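Local coordinates for SusD superfamily protein (Bacteroides thetaiotaomicron VPI-5482, PDB 3HDX) that probably binds polysaccharide at the cell surface, as a SusD-family outer-membrane lipoprotein of the carbohydrate-uptake machinery, at residues V135-S138 against F144-M147; Y283-K288 against Y324-N329; S302-T305 against R311-I314. All blocks are in the same frame, centred on the assembly; numbering follows the deposited sequence. Where two conformers were deposited one is given.

In the fold
Going from the N terminus, contact 1 comes first: 135-138 against 144-147 closes a short loop in the connection from helix 104-129 to helix 152-169. Contact 2 then joins the loop after helix 276-280 to strand 325-326. Inside the long loop it closes sits contact 3, where the chain leaves helix 297-303 and returns on itself at 311-314. Contacts 2 and 3 lie about 17 Å apart, centre to centre, and touch: Tyr324 N probably bonds to Arg311 O, Tyr324 packs on Phe304, and Leu328 on Phe312. Contact 1 lies across the chain's centre from both, about 47 and 48 Å away between centres, and touches neither.

Contact 1 (V135-S138 against F144-M147); sequences VTYS and FPSM
Val135 and Pro145 face each other across two irregular runs of chain, with 7.6 Å from Val135 CA to Pro145 CA and no hydrogen bond between the segments. Everything that joins them is apolar side-chain packing, and Val135 does most of it by using both methyls. With CG1 anti to the backbone N (chi1 -180°), its two branches splay to different partners: CG1 meets Pro145 CG at 4.1 Å, the two side chains crossing at about a right angle. CG2 is shared between the far end of the Phe144 ring, 3.9 Å from CZ, and the selenium of Met147, which is present as selenomethionine, with SE also 3.9 Å from CG2. Phe144 starts out pointing away from 135-138, and it is the reach of its ring that brings CZ back to the valine. The bend of the Met147 chain at chi3 (-58°) turns CE away beyond the selenium.

Tyr137 adds a second, more superficial touch. Its side chain runs past Pro145 in the opposite direction, and OH lies 3.4 Å from Pro145 CB, a van der Waals contact. Pro145 CG thus touches both Val135 and the phenol end of Tyr137, and the proline's own CD lies over one face of the Phe144 ring, toward the rim. Tyr79 and Tyr139 both meet that ring edge-to-face, while Val135 O accepts a bond from Tyr122 OH on helix 104-129. This is a small apolar cluster closing a surface loop between two long helices of the helical SusD fold, within the family's starch-binding-associated region.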
loop_
_atom_site.group_PDB
_atom_site.type_symbol
_atom_site.label_atom_id
_atom_site.label_comp_id
_atom_site.label_asym_id
_atom_site.label_seq_id
_atom_site.Cartn_x
_atom_site.Cartn_y
_atom_site.Cartn_z
ATOM N N VAL A 135 -7.349 6.180 19.277
ATOM C CA VAL A 135 -6.694 5.738 20.503
ATOM C C VAL A 135 -5.207 6.152 20.436
ATOM O O VAL A 135 -4.467 5.712 19.548
ATOM C CB VAL A 135 -6.865 4.220 20.695
ATOM C CG1 VAL A 135 -6.168 3.772 22.014
ATOM C CG2 VAL A 135 -8.370 3.823 20.662
ATOM N N THR A 136 -4.750 6.934 21.408
ATOM C CA THR A 136 -3.386 7.498 21.408
ATOM C C THR A 136 -2.504 6.989 22.567
ATOM O O THR A 136 -1.418 7.548 22.839
ATOM C CB THR A 136 -3.510 9.060 21.501
ATOM O OG1 THR A 136 -4.162 9.381 22.738
ATOM C CG2 THR A 136 -4.323 9.623 20.324
ATOM N N TYR A 137 -3.006 5.970 23.262
ATOM C CA TYR A 137 -2.358 5.422 24.457
ATOM C C TYR A 137 -2.564 3.917 24.523
ATOM O O TYR A 137 -3.520 3.397 23.913
ATOM C CB TYR A 137 -2.960 6.108 25.680
ATOM C CG TYR A 137 -4.476 5.975 25.799
ATOM C CD1 TYR A 137 -5.321 6.861 25.144
ATOM C CD2 TYR A 137 -5.058 4.930 26.549
ATOM C CE1 TYR A 137 -6.680 6.713 25.190
ATOM C CE2 TYR A 137 -6.429 4.809 26.637
ATOM C CZ TYR A 137 -7.236 5.696 25.976
ATOM O OH TYR A 137 -8.592 5.594 26.051
ATOM N N SER A 138 -1.729 3.227 25.299
ATOM C CA SER A 138 -1.870 1.773 25.376
ATOM C C SER A 138 -3.024 1.349 26.287
ATOM O O SER A 138 -3.451 2.088 27.195
ATOM C CB SER A 138 -0.592 1.100 25.834
ATOM O OG SER A 138 -0.350 1.372 27.184
ATOM N N PHE A 144 -11.041 -2.699 25.105
ATOM C CA PHE A 144 -10.881 -1.627 24.123
ATOM C C PHE A 144 -11.478 -0.367 24.735
ATOM O O PHE A 144 -12.538 -0.438 25.399
ATOM C CB PHE A 144 -11.564 -1.983 22.811
ATOM C CG PHE A 144 -11.236 -1.031 21.716
ATOM C CD1 PHE A 144 -10.006 -1.119 21.088
ATOM C CD2 PHE A 144 -12.141 -0.023 21.348
ATOM C CE1 PHE A 144 -9.651 -0.185 20.074
ATOM C CE2 PHE A 144 -11.824 0.897 20.326
ATOM C CZ PHE A 144 -10.568 0.811 19.683
ATOM N N PRO A 145 -10.815 0.811 24.551
ATOM C CA PRO A 145 -11.389 2.025 25.148
ATOM C C PRO A 145 -12.838 2.293 24.748
ATOM O O PRO A 145 -13.191 2.097 23.578
ATOM C CB PRO A 145 -10.468 3.147 24.613
ATOM C CG PRO A 145 -9.135 2.431 24.431
ATOM C CD PRO A 145 -9.507 1.075 23.916
ATOM N N SER A 146 -13.649 2.741 25.723
ATOM C CA SER A 146 -15.060 3.061 25.486
ATOM C C SER A 146 -15.141 4.472 24.922
ATOM O O SER A 146 -15.086 5.489 25.653
ATOM C CB SER A 146 -15.905 2.948 26.746
ATOM O OG SER A 146 -17.243 3.269 26.443
HETATM N N MSE A 147 -15.259 4.536 23.594
HETATM C CA MSE A 147 -15.298 5.796 22.867
HETATM C C MSE A 147 -15.919 5.564 21.496
HETATM O O MSE A 147 -15.881 4.431 20.991
HETATM C CB MSE A 147 -13.852 6.355 22.727
HETATM C CG MSE A 147 -12.930 5.505 21.860
HETATM SE SE MSE A 147 -11.241 6.313 21.447
HETATM C CE MSE A 147 -11.880 7.874 20.593
#

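Contact 2 (Y283-K288 against Y324-N329); sequences YPLVQK and YVQNLN
Tyr283 meets Asn327 through its backbone: the carbonyl O takes a hydrogen bond from Asn327 ND2 at 2.9 Å. The donor lies in the carbonyl plane, on a lone pair, and the acceptor is nearly in the plane of the asparagine amide, though the N-H...O angle of 145° makes the bond somewhat bent. The peptide to Pro284 is cis, and Pro284 CB sits over the centre of one face of the Tyr283 ring. Pro284 CD packs against the same Asn327 amide, nearly as close to ND2 as to OD1, which is 3.5 Å away. Leu285 follows and turns toward strand 325-326, where its CD1 presses on the amide oxygen of Gln326, 3.2 Å from OE1, a tight contact. The glutamine comes from the opposite direction, extended beyond CG (chi2 -180°). Past Leu285 the chain curls back, and Tyr283 N bonds to Lys288 O at 2.7 Å, closing the loop on itself; Lys288 NZ goes on to a salt bridge with Glu292. Leu285 and Asn327 also both touch Val334, so the loop between helix 276-280 and strand 293-294 rests at the end of the two-stranded antiparallel sheet of 325-326 and 334-335.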
loop_
_atom_site.group_PDB
_atom_site.type_symbol
_atom_site.label_atom_id
_atom_site.label_comp_id
_atom_site.label_asym_id
_atom_site.label_seq_id
_atom_site.Cartn_x
_atom_site.Cartn_y
_atom_site.Cartn_z
ATOM N N TYR A 283 -1.640 -23.290 -12.648
ATOM C CA TYR A 283 -0.756 -24.079 -13.498
ATOM C C TYR A 283 -0.348 -23.280 -14.747
ATOM O O TYR A 283 -1.210 -22.653 -15.351
ATOM C CB TYR A 283 -1.477 -25.387 -13.877
ATOM C CG TYR A 283 -0.568 -26.312 -14.614
ATOM C CD1 TYR A 283 0.305 -27.126 -13.912
ATOM C CD2 TYR A 283 -0.499 -26.298 -16.018
ATOM C CE1 TYR A 283 1.226 -27.938 -14.587
ATOM C CE2 TYR A 283 0.427 -27.115 -16.711
ATOM C CZ TYR A 283 1.270 -27.937 -15.981
ATOM O OH TYR A 283 2.195 -28.734 -16.647
ATOM N N PRO A 284 0.933 -23.337 -15.169
ATOM C CA PRO A 284 2.043 -24.141 -14.664
ATOM C C PRO A 284 2.883 -23.566 -13.538
ATOM O O PRO A 284 3.818 -24.248 -13.099
ATOM C CB PRO A 284 2.901 -24.295 -15.928
ATOM C CG PRO A 284 2.782 -23.037 -16.567
ATOM C CD PRO A 284 1.339 -22.657 -16.415
ATOM N N LEU A 285 2.545 -22.370 -13.025
ATOM C CA LEU A 285 3.358 -21.735 -12.000
ATOM C C LEU A 285 3.255 -22.455 -10.654
ATOM O O LEU A 285 4.226 -22.504 -9.915
ATOM C CB LEU A 285 3.030 -20.230 -11.853
ATOM C CG LEU A 285 3.342 -19.354 -13.072
ATOM C CD1 LEU A 285 2.140 -19.244 -14.051
ATOM C CD2 LEU A 285 3.724 -17.962 -12.690
ATOM N N VAL A 286 2.051 -22.966 -10.368
ATOM C CA VAL A 286 1.749 -23.762 -9.192
ATOM C C VAL A 286 0.820 -24.922 -9.619
ATOM O O VAL A 286 0.259 -24.898 -10.721
ATOM C CB VAL A 286 1.083 -22.894 -8.094
ATOM C CG1 VAL A 286 2.049 -21.797 -7.595
ATOM C CG2 VAL A 286 -0.273 -22.343 -8.548
ATOM N N GLN A 287 0.642 -25.915 -8.765
ATOM C CA GLN A 287 -0.194 -27.073 -9.124
ATOM C C GLN A 287 -1.738 -26.860 -9.025
ATOM O O GLN A 287 -2.486 -27.810 -9.194
ATOM C CB GLN A 287 0.311 -28.326 -8.393
ATOM C CG GLN A 287 1.737 -28.788 -8.823
ATOM C CD GLN A 287 1.868 -29.149 -10.311
ATOM O OE1 GLN A 287 1.327 -30.155 -10.777
ATOM N NE2 GLN A 287 2.604 -28.336 -11.050
ATOM N N LYS A 288 -2.205 -25.648 -8.702
ATOM C CA LYS A 288 -3.632 -25.275 -8.767
ATOM C C LYS A 288 -4.122 -25.160 -10.228
ATOM O O LYS A 288 -3.498 -24.476 -11.041
ATOM C CB LYS A 288 -3.779 -23.961 -7.985
ATOM C CG LYS A 288 -5.152 -23.538 -7.694
ATOM C CD LYS A 288 -5.116 -22.316 -6.792
ATOM C CE LYS A 288 -6.478 -21.952 -6.332
ATOM N NZ LYS A 288 -7.337 -21.630 -7.467
ATOM N N TYR A 324 3.224 -9.359 -17.621
ATOM C CA TYR A 324 2.158 -9.437 -16.609
ATOM C C TYR A 324 1.324 -10.697 -16.609
ATOM O O TYR A 324 0.746 -11.024 -15.573
ATOM C CB TYR A 324 1.198 -8.266 -16.772
ATOM C CG TYR A 324 1.549 -6.972 -16.045
ATOM C CD1 TYR A 324 2.839 -6.675 -15.588
ATOM C CD2 TYR A 324 0.544 -6.022 -15.852
ATOM C CE1 TYR A 324 3.107 -5.489 -14.928
ATOM C CE2 TYR A 324 0.801 -4.840 -15.217
ATOM C CZ TYR A 324 2.080 -4.566 -14.756
ATOM O OH TYR A 324 2.392 -3.419 -14.084
ATOM N N VAL A 325 1.206 -11.360 -17.766
ATOM C CA VAL A 325 0.240 -12.434 -17.936
ATOM C C VAL A 325 0.830 -13.637 -18.689
ATOM O O VAL A 325 1.529 -13.485 -19.686
ATOM C CB VAL A 325 -0.989 -11.886 -18.720
ATOM C CG1 VAL A 325 -2.044 -12.955 -18.905
ATOM C CG2 VAL A 325 -1.591 -10.658 -18.009
ATOM N N GLN A 326 0.481 -14.824 -18.234
ATOM C CA GLN A 326 0.867 -16.086 -18.870
ATOM C C GLN A 326 -0.382 -16.854 -19.292
ATOM O O GLN A 326 -1.513 -16.503 -18.931
ATOM C CB GLN A 326 1.722 -16.924 -17.929
ATOM C CG GLN A 326 3.156 -16.426 -17.826
ATOM C CD GLN A 326 4.001 -17.247 -16.908
ATOM O OE1 GLN A 326 3.770 -18.458 -16.729
ATOM N NE2 GLN A 326 5.045 -16.634 -16.388
ATOM N N ASN A 327 -0.170 -17.908 -20.091
ATOM C CA ASN A 327 -1.271 -18.748 -20.562
ATOM C C ASN A 327 -2.258 -17.980 -21.421
ATOM O O ASN A 327 -3.493 -18.185 -21.331
ATOM C CB ASN A 327 -1.994 -19.470 -19.417
ATOM C CG ASN A 327 -1.103 -20.329 -18.595
ATOM O OD1 ASN A 327 0.056 -20.569 -18.922
ATOM N ND2 ASN A 327 -1.672 -20.865 -17.523
ATOM N N LEU A 328 -1.723 -17.116 -22.293
ATOM C CA LEU A 328 -2.591 -16.312 -23.186
ATOM C C LEU A 328 -3.371 -17.139 -24.232
ATOM O O LEU A 328 -4.323 -16.644 -24.825
ATOM C CB LEU A 328 -1.800 -15.169 -23.810
ATOM C CG LEU A 328 -1.439 -14.050 -22.796
ATOM C CD1 LEU A 328 -0.241 -13.176 -23.285
ATOM C CD2 LEU A 328 -2.680 -13.215 -22.496
ATOM N N ASN A 329 -2.960 -18.391 -24.415
ATOM C CA ASN A 329 -3.681 -19.367 -25.251
ATOM C C ASN A 329 -4.929 -19.940 -24.559
ATOM O O ASN A 329 -5.782 -20.526 -25.255
ATOM C CB ASN A 329 -2.758 -20.539 -25.638
ATOM C CG ASN A 329 -2.168 -21.274 -24.420
ATOM O OD1 ASN A 329 -1.702 -20.651 -23.451
ATOM N ND2 ASN A 329 -2.171 -22.612 -24.472
#

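Contact 3 (S302-T305 against R311-I314); sequences SIFT and RFGI
Phe304 is the first residue to leave helical geometry after helix 297-303, and it comes closest to Phe312 in the returning chain, with 6.8 Å from Phe304 CA to Phe312 CA. No hydrogen bond joins the two segments; side chains do the work, and the three that touch are all buried.

The main contact is a CH-pi interaction. Phe312 CB sits over one face of the Phe304 ring, 3.8 Å from the centroid and 14° off the ring normal, with CG its nearest ring atom. Ile303 CG2 covers the opposite face, toward the rim, so the ring lies between Ile303, at the end of helix 297-303, and the returning chain. With CG anti to the backbone N (chi1 -175°), the Phe312 ring runs out past the CB end of Phe304; the ring planes meet at 49°, neither stacked nor edge-to-face, with centroids 5.6 Å apart. Phe304 CB fits at the edge of the Phe312 ring, 3.9 Å from CD2, and Phe301 meets that ring edge-to-face.

Arg311 touches Phe304 through its aliphatic root, with CB 3.8 Å from CE1, the side chains crossing at about a right angle. The guanidinium is spoken for by acids: NH1 forms salt bridges with Glu419 and Glu423, and NE with Asp309. Those carboxylates probably offset the cost of burying the charge and ease the closeness of Arg422, whose NH1 bonds to Ile303 O. What results is an aromatic core beside the salt bridges of a buried arginine, fastening the exit of helix 297-303 and the chain beyond it to helix 409-423 of this largely helical SusD fold.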
loop_
_atom_site.group_PDB
_atom_site.type_symbol
_atom_site.label_atom_id
_atom_site.label_comp_id
_atom_site.label_asym_id
_atom_site.label_seq_id
_atom_site.Cartn_x
_atom_site.Cartn_y
_atom_site.Cartn_z
ATOM N N SER A 302 -8.694 -3.874 -23.327
ATOM C CA SER A 302 -9.329 -2.578 -23.071
ATOM C C SER A 302 -8.354 -1.650 -22.328
ATOM O O SER A 302 -8.268 -0.457 -22.609
ATOM C CB SER A 302 -10.608 -2.757 -22.222
ATOM O OG SER A 302 -11.605 -3.468 -22.930
ATOM N N ILE A 303 -7.617 -2.219 -21.375
ATOM C CA ILE A 303 -6.709 -1.466 -20.489
ATOM C C ILE A 303 -5.382 -1.127 -21.128
ATOM O O ILE A 303 -4.902 -0.001 -20.975
ATOM C CB ILE A 303 -6.465 -2.256 -19.176
ATOM C CG1 ILE A 303 -7.805 -2.370 -18.404
ATOM C CG2 ILE A 303 -5.410 -1.535 -18.316
ATOM C CD1 ILE A 303 -7.799 -3.342 -17.244
ATOM N N PHE A 304 -4.793 -2.120 -21.812
ATOM C CA PHE A 304 -3.516 -1.959 -22.506
ATOM C C PHE A 304 -3.871 -1.736 -23.961
ATOM O O PHE A 304 -4.309 -2.667 -24.642
ATOM C CB PHE A 304 -2.653 -3.197 -22.309
ATOM C CG PHE A 304 -2.257 -3.422 -20.888
ATOM C CD1 PHE A 304 -1.128 -2.778 -20.362
ATOM C CD2 PHE A 304 -2.980 -4.288 -20.060
ATOM C CE1 PHE A 304 -0.733 -2.975 -19.073
ATOM C CE2 PHE A 304 -2.605 -4.463 -18.736
ATOM C CZ PHE A 304 -1.440 -3.827 -18.246
ATOM N N THR A 305 -3.655 -0.494 -24.405
ATOM C CA THR A 305 -4.101 -0.029 -25.713
ATOM C C THR A 305 -3.010 0.001 -26.767
ATOM O O THR A 305 -3.308 0.274 -27.928
ATOM C CB THR A 305 -4.688 1.397 -25.590
ATOM O OG1 THR A 305 -3.681 2.329 -25.116
ATOM C CG2 THR A 305 -5.876 1.399 -24.554
ATOM N N ARG A 311 4.465 -4.078 -20.242
ATOM C CA ARG A 311 3.727 -4.871 -19.256
ATOM C C ARG A 311 2.830 -5.930 -19.917
ATOM O O ARG A 311 2.612 -6.989 -19.330
ATOM C CB ARG A 311 2.875 -3.931 -18.389
ATOM C CG ARG A 311 3.739 -2.938 -17.549
ATOM C CD ARG A 311 3.035 -1.714 -17.077
ATOM N NE ARG A 311 2.669 -0.808 -18.186
ATOM C CZ ARG A 311 2.520 0.524 -18.092
ATOM N NH1 ARG A 311 2.769 1.182 -16.962
ATOM N NH2 ARG A 311 2.126 1.217 -19.146
ATOM N N PHE A 312 2.346 -5.640 -21.128
ATOM C CA PHE A 312 1.468 -6.539 -21.864
ATOM C C PHE A 312 1.731 -6.398 -23.353
ATOM O O PHE A 312 0.988 -5.803 -24.099
ATOM C CB PHE A 312 -0.007 -6.314 -21.523
ATOM C CG PHE A 312 -0.902 -7.299 -22.161
ATOM C CD1 PHE A 312 -0.739 -8.656 -21.885
ATOM C CD2 PHE A 312 -1.863 -6.896 -23.086
ATOM C CE1 PHE A 312 -1.554 -9.571 -22.513
ATOM C CE2 PHE A 312 -2.670 -7.807 -23.724
ATOM C CZ PHE A 312 -2.511 -9.154 -23.442
ATOM N N GLY A 313 2.841 -6.969 -23.758
ATOM C CA GLY A 313 3.293 -6.851 -25.127
ATOM C C GLY A 313 4.290 -7.937 -25.432
ATOM O O GLY A 313 3.898 -9.098 -25.622
ATOM N N ILE A 314 5.572 -7.586 -25.393
ATOM C CA ILE A 314 6.635 -8.535 -25.690
ATOM C C ILE A 314 6.567 -9.780 -24.762
ATOM O O ILE A 314 6.216 -9.697 -23.570
ATOM C CB ILE A 314 8.028 -7.835 -25.554
ATOM C CG1 ILE A 314 9.160 -8.623 -26.203
ATOM C CG2 ILE A 314 8.359 -7.513 -24.091
ATOM C CD1 ILE A 314 9.076 -8.616 -27.733
#